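Local coordinates for serine protease pet (Escherichia coli, PDB 4OM9), which is a secreted autotransporter enterotoxin of enteroaggregative strains and a serine protease, with alpha-fodrin its probable target inside host cells, at residues A[660-665]-A[679-684]; A[701-706]-A[731-736]; A[653-658]-A[674-679]. One frame throughout, in Å; residues are numbered along the deposited sequence.

Interaction 1 of 3, residues A[660-665]-A[679-684]; sequences GSISIG and DRTALT
Ile662 and Leu683 face each other on neighbouring coils of the parallel beta-helix of the passenger domain, their side chains on the buried face of the strand pair. CG2 of Ile662 meets CD1 of Leu683 at 3.6 Å, the two side chains slanting across each other. Chi1 of Leu683 (173°) sets CG anti to the backbone N, and chi2 (53°) then swings CD1 toward Ile662, whose CG2 lies anti to its own N. The other branch of Ile662 runs back toward the turn, where CG1 and CD1 share the CG2 methyl of Thr681, each 3.8 Å from it. That methyl can face the isoleucine because OG1 of Thr681 takes the position beside its own backbone N (chi1 -66°) and bonds to the carbonyl of Asp659. Ile664 adds a looser touch, CD1 to CD1 of Leu683. On the other face Ser661, Ser663, Ala682 and Thr684 line up, and a water bridges Ile662 O, to which it donates, and Thr684 OG1. Three backbone bonds of equal length lock the register: Ile662 N to Ala682 O, Thr684 N to Ile662 O, and Ile664 N to Thr684 O, each 2.9 Å long. The carbonyl of Ile662 thus accepts from both an amide, tilted from its plane, and a water. Ahead of Thr681, in the turn before the strand, Arg680 NH1 pairs with Asp679 OD2 and Arg680 NE with Asp659. The chemistry is divided by face: branched aliphatic side chains fill the interior of the coil stack, while hydroxyls and a bridging water occupy the opposite face.

Interaction 2 of 3, residues A[701-706]-A[731-736]; sequences SNIKSG and GYELTE
Lys704 and Leu734 are paired on successive rungs of the parallel beta-helix, in a ladder that Ile703 with Glu733 and Ser705 with Thr735 continue. The lysine chain, extended beyond CG, slants across the leucine, its CE 4.0 Å from Leu734 CD2. Next to the leucine, Glu736 also reaches the lysine chain: bent at chi2 (-83° at CD), it has OE1 3.8 Å from Lys704 CD. The charged ends stay apart, with Lys704 NZ 5.2 Å from Glu736 OE1, so their attraction is probably modest. On the face of Ile703 and Glu733 the two side chains lie side by side and point the same way, Ile703 CD1 4.0 Å from Glu733 OE1. Backbone bonds set this register: Leu734 N to Ile703 O and Ser705 N to Leu734 O are both 2.9 Å, and longer bonds from Ile703 N to Tyr732 O and from Glu736 N to Ser705 O flank them. Further out, strand 682-685 supports the segment 701-706, with Ile703 on Leu683 and Ser705 on Ile685, while strand 747-755 takes Glu733 against Val749 and Ile753. At the entry to the pair Gly731 N donates to Ser701 O at 3.1 Å, from above the carbonyl plane.

Interaction 3 of 3, residues A[653-658]-A[674-679]; sequences GGIMAT and TVSSLD
Ile655 and Ser676 open a parallel pairing between consecutive coils of the beta-helix, and a side-chain hydroxyl joins its hydrogen bonding. Among the polar contacts, Ile655 N donates to Ser676 OG at 3.0 Å; OG reaches it because it sits beside its own backbone N, anti to the carbonyl carbon (chi1 -77°). Main-chain bonds then alternate along the pair: Ser677 N to Ile655 O, Ala657 N to Ser677 O and Asp679 N to Ala657 O, the last two both nearly straight at 168°. A weak bond from Thr674 N to Gly653 O precedes them. CA-H...O contacts reinforce these, as from Met656 CA to Ser677 O. Apolar packing lies on the face of Ala657 and Leu678, where CD1 of Leu678 reaches across to the neighbouring strand, 3.5 Å from Ile655 O, and touches Ile655 CG2 at 4.1 Å and Ala657 CB at 4.2 Å. Ile662 of the following strand lies against both Ile655 and Leu678, and Thr699 backs Leu678 from the next coil. On the other face Met656, Ser677, Thr658 and Asp679 line up, and OD1 of Asp679 bonds to Thr700. Close packing marks the start: Thr674 covers Gly654, with Thr674 CG2 3.6 Å from Gly654 CA.

In the fold
All three contacts join successive coils of one beta-helix. Interactions 1 and 3 link the same two coils: strand 655-658 is followed, after a short turn, by 661-664, as 676-679 is by 682-685, so the pairs sit on adjoining faces, share Asp679 and have centres about 10 Å apart. Inside the coil they meet where Ile662 CD1 lies 3.7 Å from Ile655 CG2. Interaction 2 carries the face of interaction 1 onward, its centre again about 10 Å away: strand 703-705 stacks on 682-685, with a probable hydrogen bond between Leu683 O and Lys704 N at 2.8 Å. Interactions 2 and 3 do not touch, their centres about 16 Å apart. The protease-family region belongs to the N-terminal part of the chain; these contacts build the stalk.

Interaction 1 of 3, residues A[660-665]-A[679-684]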
ATOM      1  N   GLY A 660     -21.877  18.420  -1.976  1.00 37.73           N
ATOM      2  CA  GLY A 660     -20.651  17.994  -2.640  1.00 36.82           C
ATOM      3  C   GLY A 660     -20.972  17.033  -3.778  1.00 42.65           C
ATOM      4  O   GLY A 660     -22.023  17.161  -4.433  1.00 40.50           O
ATOM      5  N   SER A 661     -20.134  16.012  -3.965  1.00 42.56           N
ATOM      6  CA  SER A 661     -20.428  14.929  -4.902  1.00 43.40           C
ATOM      7  C   SER A 661     -19.566  13.675  -4.679  1.00 40.18           C
ATOM      8  O   SER A 661     -18.535  13.738  -4.017  1.00 38.78           O
ATOM      9  CB  SER A 661     -20.260  15.438  -6.335  1.00 41.38           C
ATOM     10  OG  SER A 661     -18.923  15.833  -6.554  1.00 44.85           O
ATOM     11  N   ILE A 662     -20.009  12.546  -5.234  1.00 36.07           N
ATOM     12  CA  ILE A 662     -19.266  11.303  -5.137  1.00 37.64           C
ATOM     13  C   ILE A 662     -19.048  10.710  -6.520  1.00 40.12           C
ATOM     14  O   ILE A 662     -19.959  10.699  -7.359  1.00 42.69           O
ATOM     15  CB  ILE A 662     -19.984  10.252  -4.243  1.00 33.80           C
ATOM     16  CG1 ILE A 662     -20.214  10.799  -2.839  1.00 33.73           C
ATOM     17  CG2 ILE A 662     -19.164   8.972  -4.166  1.00 33.64           C
ATOM     18  CD1 ILE A 662     -20.999   9.842  -1.930  1.00 33.92           C
ATOM     19  N   SER A 663     -17.843  10.201  -6.757  1.00 41.91           N
ATOM     20  CA  SER A 663     -17.481   9.680  -8.064  1.00 43.05           C
ATOM     21  C   SER A 663     -16.724   8.379  -7.898  1.00 42.11           C
ATOM     22  O   SER A 663     -15.790   8.287  -7.098  1.00 42.60           O
ATOM     23  CB  SER A 663     -16.641  10.690  -8.825  1.00 42.19           C
ATOM     24  OG  SER A 663     -16.332  10.232 -10.109  1.00 48.80           O
ATOM     25  N   ILE A 664     -17.126   7.364  -8.650  1.00 36.53           N
ATOM     26  CA  ILE A 664     -16.468   6.072  -8.584  1.00 35.08           C
ATOM     27  C   ILE A 664     -15.973   5.724  -9.979  1.00 41.48           C
ATOM     28  O   ILE A 664     -16.757   5.600 -10.922  1.00 46.77           O
ATOM     29  CB  ILE A 664     -17.408   5.000  -8.022  1.00 36.41           C
ATOM     30  CG1 ILE A 664     -17.910   5.470  -6.647  1.00 36.30           C
ATOM     31  CG2 ILE A 664     -16.699   3.660  -7.923  1.00 35.75           C
ATOM     32  CD1 ILE A 664     -18.767   4.479  -5.899  1.00 38.15           C
ATOM     33  N   GLY A 665     -14.655   5.616 -10.111  1.00 35.79           N
ATOM     34  CA  GLY A 665     -14.038   5.494 -11.409  1.00 36.59           C
ATOM     35  C   GLY A 665     -13.572   4.102 -11.799  1.00 37.80           C
ATOM     36  O   GLY A 665     -13.717   3.134 -11.055  1.00 39.24           O
ATOM     37  N   ASP A 679     -27.566  13.191   1.126  1.00 46.54           N
ATOM     38  CA  ASP A 679     -28.558  14.253   1.062  1.00 45.15           C
ATOM     39  C   ASP A 679     -28.072  15.364   0.156  1.00 44.41           C
ATOM     40  O   ASP A 679     -27.155  16.085   0.514  1.00 45.07           O
ATOM     41  CB  ASP A 679     -28.863  14.799   2.452  1.00 43.27           C
ATOM     42  CG  ASP A 679     -29.961  15.847   2.430  1.00 48.28           C
ATOM     43  OD1 ASP A 679     -30.671  15.938   1.412  1.00 49.09           O
ATOM     44  OD2 ASP A 679     -30.118  16.584   3.431  1.00 50.48           O
ATOM     45  N   ARG A 680     -28.700  15.498  -1.010  1.00 45.40           N
ATOM     46  CA  ARG A 680     -28.265  16.445  -2.035  1.00 45.04           C
ATOM     47  C   ARG A 680     -26.851  16.085  -2.482  1.00 42.08           C
ATOM     48  O   ARG A 680     -26.060  16.935  -2.881  1.00 48.81           O
ATOM     49  CB  ARG A 680     -28.343  17.888  -1.513  1.00 48.41           C
ATOM     50  CG  ARG A 680     -29.653  18.188  -0.792  1.00 47.02           C
ATOM     51  CD  ARG A 680     -29.811  19.651  -0.417  1.00 47.85           C
ATOM     52  NE  ARG A 680     -28.784  20.130   0.506  1.00 53.08           N
ATOM     53  CZ  ARG A 680     -28.757  19.872   1.811  1.00 58.24           C
ATOM     54  NH1 ARG A 680     -29.686  19.114   2.372  1.00 59.76           N
ATOM     55  NH2 ARG A 680     -27.793  20.368   2.560  1.00 56.44           N
ATOM     56  N   THR A 681     -26.547  14.798  -2.415  1.00 37.31           N
ATOM     57  CA  THR A 681     -25.224  14.315  -2.756  1.00 37.13           C
ATOM     58  C   THR A 681     -25.215  13.384  -3.975  1.00 35.61           C
ATOM     59  O   THR A 681     -25.444  12.184  -3.851  1.00 38.95           O
ATOM     60  CB  THR A 681     -24.560  13.603  -1.533  1.00 41.21           C
ATOM     61  OG1 THR A 681     -24.315  14.564  -0.486  1.00 38.62           O
ATOM     62  CG2 THR A 681     -23.223  12.918  -1.934  1.00 36.61           C
ATOM     63  N   ALA A 682     -24.921  13.945  -5.146  1.00 45.06           N
ATOM     64  CA  ALA A 682     -24.977  13.180  -6.393  1.00 46.54           C
ATOM     65  C   ALA A 682     -23.905  12.082  -6.488  1.00 51.39           C
ATOM     66  O   ALA A 682     -22.725  12.319  -6.222  1.00 50.33           O
ATOM     67  CB  ALA A 682     -24.864  14.115  -7.583  1.00 52.01           C
ATOM     68  N   LEU A 683     -24.337  10.886  -6.884  1.00 42.11           N
ATOM     69  CA  LEU A 683     -23.465   9.730  -6.980  1.00 41.28           C
ATOM     70  C   LEU A 683     -23.285   9.281  -8.420  1.00 45.69           C
ATOM     71  O   LEU A 683     -24.252   8.888  -9.079  1.00 48.98           O
ATOM     72  CB  LEU A 683     -24.021   8.574  -6.150  1.00 35.87           C
ATOM     73  CG  LEU A 683     -23.261   7.249  -6.324  1.00 38.02           C
ATOM     74  CD1 LEU A 683     -21.779   7.434  -6.083  1.00 39.01           C
ATOM     75  CD2 LEU A 683     -23.808   6.190  -5.401  1.00 35.71           C
ATOM     76  N   THR A 684     -22.050   9.317  -8.911  1.00 54.03           N
ATOM     77  CA  THR A 684     -21.793   8.898 -10.284  1.00 54.73           C
ATOM     78  C   THR A 684     -20.845   7.715 -10.352  1.00 56.51           C
ATOM     79  O   THR A 684     -19.688   7.811  -9.957  1.00 59.70           O
ATOM     80  CB  THR A 684     -21.219  10.043 -11.136  1.00 54.84           C
ATOM     81  OG1 THR A 684     -22.184  11.099 -11.223  1.00 54.53           O
ATOM     82  CG2 THR A 684     -20.917   9.548 -12.546  1.00 57.20           C
TER
HETATM   83  O   HOH W   1     -21.493  12.591  -8.906  1.00 45.30           O

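Interaction 2 of 3, residues A[701-706]-A[731-736]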
ATOM      1  N   SER A 701     -31.078  12.414  -3.686  1.00 51.13           N
ATOM      2  CA  SER A 701     -30.581  12.757  -5.004  1.00 51.31           C
ATOM      3  C   SER A 701     -30.592  11.516  -5.889  1.00 52.09           C
ATOM      4  O   SER A 701     -31.271  10.539  -5.584  1.00 54.28           O
ATOM      5  CB  SER A 701     -29.166  13.333  -4.898  1.00 48.77           C
ATOM      6  OG  SER A 701     -28.677  13.764  -6.155  1.00 51.25           O
ATOM      7  N   ASN A 702     -29.808  11.551  -6.963  1.00 51.98           N
ATOM      8  CA  ASN A 702     -29.784  10.479  -7.955  1.00 53.22           C
ATOM      9  C   ASN A 702     -28.428   9.780  -8.095  1.00 47.84           C
ATOM     10  O   ASN A 702     -27.393  10.317  -7.709  1.00 46.65           O
ATOM     11  CB  ASN A 702     -30.185  11.034  -9.315  1.00 48.52           C
ATOM     12  CG  ASN A 702     -29.131  11.949  -9.884  1.00 49.16           C
ATOM     13  OD1 ASN A 702     -28.395  11.568 -10.784  1.00 50.88           O
ATOM     14  ND2 ASN A 702     -29.026  13.158  -9.335  1.00 49.39           N
ATOM     15  N   ILE A 703     -28.463   8.589  -8.686  1.00 42.56           N
ATOM     16  CA  ILE A 703     -27.285   7.771  -8.940  1.00 38.20           C
ATOM     17  C   ILE A 703     -27.161   7.493 -10.424  1.00 44.41           C
ATOM     18  O   ILE A 703     -28.060   6.906 -11.017  1.00 46.99           O
ATOM     19  CB  ILE A 703     -27.356   6.426  -8.191  1.00 39.59           C
ATOM     20  CG1 ILE A 703     -27.501   6.652  -6.690  1.00 42.59           C
ATOM     21  CG2 ILE A 703     -26.134   5.561  -8.495  1.00 37.19           C
ATOM     22  CD1 ILE A 703     -28.001   5.437  -5.959  1.00 42.36           C
ATOM     23  N   LYS A 704     -26.058   7.920 -11.025  1.00 50.39           N
ATOM     24  CA  LYS A 704     -25.779   7.621 -12.422  1.00 49.02           C
ATOM     25  C   LYS A 704     -24.726   6.535 -12.499  1.00 51.25           C
ATOM     26  O   LYS A 704     -23.731   6.591 -11.768  1.00 53.83           O
ATOM     27  CB  LYS A 704     -25.322   8.877 -13.162  1.00 52.61           C
ATOM     28  CG  LYS A 704     -26.379   9.960 -13.169  1.00 54.00           C
ATOM     29  CD  LYS A 704     -25.906  11.244 -13.827  1.00 55.37           C
ATOM     30  CE  LYS A 704     -26.986  12.320 -13.686  1.00 62.68           C
ATOM     31  NZ  LYS A 704     -26.646  13.607 -14.351  1.00 62.67           N
ATOM     32  N   SER A 705     -24.932   5.550 -13.376  1.00 44.33           N
ATOM     33  CA  SER A 705     -24.055   4.383 -13.405  1.00 51.01           C
ATOM     34  C   SER A 705     -23.847   3.760 -14.789  1.00 54.82           C
ATOM     35  O   SER A 705     -24.787   3.310 -15.439  1.00 53.05           O
ATOM     36  CB  SER A 705     -24.588   3.313 -12.447  1.00 46.18           C
ATOM     37  OG  SER A 705     -23.851   2.105 -12.562  1.00 50.84           O
ATOM     38  N   GLY A 706     -22.587   3.731 -15.212  1.00 59.12           N
ATOM     39  CA  GLY A 706     -22.183   3.145 -16.472  1.00 57.86           C
ATOM     40  C   GLY A 706     -21.310   1.937 -16.210  1.00 56.43           C
ATOM     41  O   GLY A 706     -20.648   1.428 -17.117  1.00 61.68           O
ATOM     42  N   GLY A 731     -34.188  10.831  -6.609  1.00 52.48           N
ATOM     43  CA  GLY A 731     -33.917  11.395  -7.921  1.00 51.97           C
ATOM     44  C   GLY A 731     -33.776  10.319  -8.980  1.00 52.44           C
ATOM     45  O   GLY A 731     -33.405  10.599 -10.128  1.00 54.91           O
ATOM     46  N   TYR A 732     -34.075   9.087  -8.576  1.00 63.69           N
ATOM     47  CA  TYR A 732     -34.054   7.912  -9.443  1.00 64.26           C
ATOM     48  C   TYR A 732     -32.618   7.476  -9.734  1.00 65.49           C
ATOM     49  O   TYR A 732     -31.654   8.136  -9.329  1.00 62.47           O
ATOM     50  CB  TYR A 732     -34.792   8.153 -10.785  1.00 77.61           C
ATOM     51  CG  TYR A 732     -36.076   8.983 -10.764  1.00 76.75           C
ATOM     52  CD1 TYR A 732     -36.831   9.146  -9.605  1.00 73.82           C
ATOM     53  CD2 TYR A 732     -36.534   9.591 -11.932  1.00 78.64           C
ATOM     54  CE1 TYR A 732     -37.989   9.907  -9.604  1.00 81.51           C
ATOM     55  CE2 TYR A 732     -37.693  10.346 -11.941  1.00 79.74           C
ATOM     56  CZ  TYR A 732     -38.415  10.503 -10.775  1.00 81.31           C
ATOM     57  OH  TYR A 732     -39.569  11.253 -10.783  1.00 81.38           O
ATOM     58  N   GLU A 733     -32.481   6.348 -10.423  1.00 54.66           N
ATOM     59  CA  GLU A 733     -31.189   5.933 -10.951  1.00 54.86           C
ATOM     60  C   GLU A 733     -31.219   5.952 -12.468  1.00 54.76           C
ATOM     61  O   GLU A 733     -32.260   5.701 -13.085  1.00 54.93           O
ATOM     62  CB  GLU A 733     -30.788   4.548 -10.439  1.00 55.82           C
ATOM     63  CG  GLU A 733     -31.927   3.653 -10.055  1.00 56.49           C
ATOM     64  CD  GLU A 733     -32.068   3.499  -8.552  1.00 56.78           C
ATOM     65  OE1 GLU A 733     -31.036   3.543  -7.831  1.00 56.85           O
ATOM     66  OE2 GLU A 733     -33.230   3.330  -8.097  1.00 57.01           O
ATOM     67  N   LEU A 734     -30.072   6.260 -13.061  1.00 54.54           N
ATOM     68  CA  LEU A 734     -29.945   6.422 -14.502  1.00 54.42           C
ATOM     69  C   LEU A 734     -28.746   5.621 -15.006  1.00 54.95           C
ATOM     70  O   LEU A 734     -27.656   5.691 -14.437  1.00 54.96           O
ATOM     71  CB  LEU A 734     -29.822   7.914 -14.858  1.00 53.53           C
ATOM     72  CG  LEU A 734     -29.072   8.431 -16.091  1.00 53.29           C
ATOM     73  CD1 LEU A 734     -29.608   7.826 -17.362  1.00 61.55           C
ATOM     74  CD2 LEU A 734     -29.120   9.957 -16.175  1.00 52.46           C
ATOM     75  N   THR A 735     -28.954   4.846 -16.068  1.00 61.97           N
ATOM     76  CA  THR A 735     -27.899   3.989 -16.600  1.00 64.54           C
ATOM     77  C   THR A 735     -27.321   4.575 -17.897  1.00 66.09           C
ATOM     78  O   THR A 735     -28.061   5.070 -18.746  1.00 68.49           O
ATOM     79  CB  THR A 735     -28.420   2.563 -16.825  1.00 65.72           C
ATOM     80  OG1 THR A 735     -29.127   2.128 -15.654  1.00 66.42           O
ATOM     81  CG2 THR A 735     -27.272   1.614 -17.090  1.00 70.93           C
ATOM     82  N   GLU A 736     -25.997   4.508 -18.036  1.00 64.32           N
ATOM     83  CA  GLU A 736     -25.258   5.366 -18.967  1.00 65.56           C
ATOM     84  C   GLU A 736     -24.460   4.660 -20.066  1.00 62.85           C
ATOM     85  O   GLU A 736     -23.904   5.319 -20.941  1.00 61.83           O
ATOM     86  CB  GLU A 736     -24.293   6.251 -18.171  1.00 66.36           C
ATOM     87  CG  GLU A 736     -24.963   7.136 -17.146  1.00 61.79           C
ATOM     88  CD  GLU A 736     -25.514   8.417 -17.745  1.00 69.91           C
ATOM     89  OE1 GLU A 736     -25.289   9.489 -17.143  1.00 66.24           O
ATOM     90  OE2 GLU A 736     -26.180   8.361 -18.809  1.00 83.09           O
TER

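Interaction 3 of 3, residues A[653-658]-A[674-679]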
ATOM      1  N   GLY A 653     -17.003   0.147   3.234  1.00 46.55           N
ATOM      2  CA  GLY A 653     -17.591   0.801   4.392  1.00 44.00           C
ATOM      3  C   GLY A 653     -18.874   1.529   4.048  1.00 47.44           C
ATOM      4  O   GLY A 653     -19.656   1.058   3.231  1.00 47.99           O
ATOM      5  N   GLY A 654     -19.100   2.679   4.668  1.00 48.00           N
ATOM      6  CA  GLY A 654     -20.306   3.438   4.398  1.00 47.43           C
ATOM      7  C   GLY A 654     -20.026   4.911   4.196  1.00 41.25           C
ATOM      8  O   GLY A 654     -18.951   5.394   4.561  1.00 38.56           O
ATOM      9  N   ILE A 655     -21.000   5.613   3.618  1.00 37.44           N
ATOM     10  CA  ILE A 655     -20.879   7.039   3.328  1.00 35.11           C
ATOM     11  C   ILE A 655     -22.103   7.870   3.778  1.00 38.98           C
ATOM     12  O   ILE A 655     -23.238   7.694   3.290  1.00 39.00           O
ATOM     13  CB  ILE A 655     -20.644   7.272   1.814  1.00 34.51           C
ATOM     14  CG1 ILE A 655     -19.474   6.409   1.297  1.00 34.22           C
ATOM     15  CG2 ILE A 655     -20.413   8.746   1.535  1.00 34.19           C
ATOM     16  CD1 ILE A 655     -18.914   6.821  -0.068  1.00 33.78           C
ATOM     17  N   MET A 656     -21.859   8.779   4.717  1.00 44.75           N
ATOM     18  CA  MET A 656     -22.838   9.793   5.095  1.00 45.73           C
ATOM     19  C   MET A 656     -22.370  11.147   4.590  1.00 42.30           C
ATOM     20  O   MET A 656     -21.367  11.681   5.063  1.00 42.32           O
ATOM     21  CB  MET A 656     -23.031   9.852   6.607  1.00 45.21           C
ATOM     22  CG  MET A 656     -23.257   8.519   7.254  1.00 53.97           C
ATOM     23  SD  MET A 656     -23.025   8.579   9.042  1.00 79.80           S
ATOM     24  CE  MET A 656     -23.397   6.880   9.490  1.00 70.58           C
ATOM     25  N   ALA A 657     -23.111  11.720   3.657  1.00 35.87           N
ATOM     26  CA  ALA A 657     -22.666  12.935   2.997  1.00 35.67           C
ATOM     27  C   ALA A 657     -23.772  13.990   2.903  1.00 37.76           C
ATOM     28  O   ALA A 657     -24.949  13.677   2.840  1.00 39.24           O
ATOM     29  CB  ALA A 657     -22.120  12.593   1.589  1.00 34.97           C
ATOM     30  N   THR A 658     -23.372  15.250   2.894  1.00 42.31           N
ATOM     31  CA  THR A 658     -24.290  16.347   2.661  1.00 44.20           C
ATOM     32  C   THR A 658     -23.674  17.218   1.569  1.00 50.70           C
ATOM     33  O   THR A 658     -22.522  17.643   1.694  1.00 45.96           O
ATOM     34  CB  THR A 658     -24.543  17.170   3.951  1.00 52.34           C
ATOM     35  OG1 THR A 658     -25.221  16.355   4.916  1.00 55.62           O
ATOM     36  CG2 THR A 658     -25.392  18.399   3.655  1.00 53.78           C
ATOM     37  N   THR A 674     -21.883  -0.682   5.105  1.00 44.64           N
ATOM     38  CA  THR A 674     -22.349   0.159   6.198  1.00 42.74           C
ATOM     39  C   THR A 674     -23.386   1.115   5.621  1.00 44.43           C
ATOM     40  O   THR A 674     -23.251   1.549   4.479  1.00 44.57           O
ATOM     41  CB  THR A 674     -21.174   0.940   6.862  1.00 44.19           C
ATOM     42  OG1 THR A 674     -20.540   0.113   7.845  1.00 47.55           O
ATOM     43  CG2 THR A 674     -21.664   2.203   7.526  1.00 40.98           C
ATOM     44  N   VAL A 675     -24.412   1.435   6.406  1.00 46.96           N
ATOM     45  CA  VAL A 675     -25.542   2.229   5.927  1.00 51.73           C
ATOM     46  C   VAL A 675     -25.122   3.573   5.345  1.00 49.73           C
ATOM     47  O   VAL A 675     -24.444   4.349   5.998  1.00 51.88           O
ATOM     48  CB  VAL A 675     -26.566   2.482   7.061  1.00 55.03           C
ATOM     49  CG1 VAL A 675     -27.678   3.406   6.576  1.00 55.11           C
ATOM     50  CG2 VAL A 675     -27.135   1.166   7.577  1.00 55.52           C
ATOM     51  N   SER A 676     -25.549   3.849   4.118  1.00 48.93           N
ATOM     52  CA  SER A 676     -25.185   5.087   3.436  1.00 46.59           C
ATOM     53  C   SER A 676     -26.363   6.054   3.301  1.00 48.89           C
ATOM     54  O   SER A 676     -27.481   5.669   2.942  1.00 51.19           O
ATOM     55  CB  SER A 676     -24.606   4.783   2.051  1.00 43.91           C
ATOM     56  OG  SER A 676     -23.275   4.319   2.154  1.00 41.56           O
ATOM     57  N   SER A 677     -26.086   7.321   3.577  1.00 42.70           N
ATOM     58  CA  SER A 677     -27.091   8.359   3.512  1.00 47.35           C
ATOM     59  C   SER A 677     -26.563   9.582   2.754  1.00 46.33           C
ATOM     60  O   SER A 677     -25.668  10.280   3.220  1.00 43.91           O
ATOM     61  CB  SER A 677     -27.535   8.729   4.928  1.00 54.02           C
ATOM     62  OG  SER A 677     -27.626  10.135   5.077  1.00 54.49           O
ATOM     63  N   LEU A 678     -27.107   9.820   1.568  1.00 40.34           N
ATOM     64  CA  LEU A 678     -26.703  10.949   0.741  1.00 36.19           C
ATOM     65  C   LEU A 678     -27.832  11.984   0.643  1.00 39.79           C
ATOM     66  O   LEU A 678     -28.934  11.695   0.152  1.00 40.25           O
ATOM     67  CB  LEU A 678     -26.306  10.472  -0.650  1.00 35.73           C
ATOM     68  CG  LEU A 678     -24.954   9.807  -0.941  1.00 35.49           C
ATOM     69  CD1 LEU A 678     -24.245   9.245   0.302  1.00 35.17           C
ATOM     70  CD2 LEU A 678     -25.084   8.728  -2.016  1.00 35.22           C
ATOM     71  N   ASP A 679     -27.566  13.191   1.126  1.00 46.54           N
ATOM     72  CA  ASP A 679     -28.558  14.253   1.062  1.00 45.15           C
ATOM     73  C   ASP A 679     -28.072  15.364   0.156  1.00 44.41           C
ATOM     74  O   ASP A 679     -27.155  16.085   0.514  1.00 45.07           O
ATOM     75  CB  ASP A 679     -28.863  14.799   2.452  1.00 43.27           C
ATOM     76  CG  ASP A 679     -29.961  15.847   2.430  1.00 48.28           C
ATOM     77  OD1 ASP A 679     -30.671  15.938   1.412  1.00 49.09           O
ATOM     78  OD2 ASP A 679     -30.118  16.584   3.431  1.00 50.48           O
TER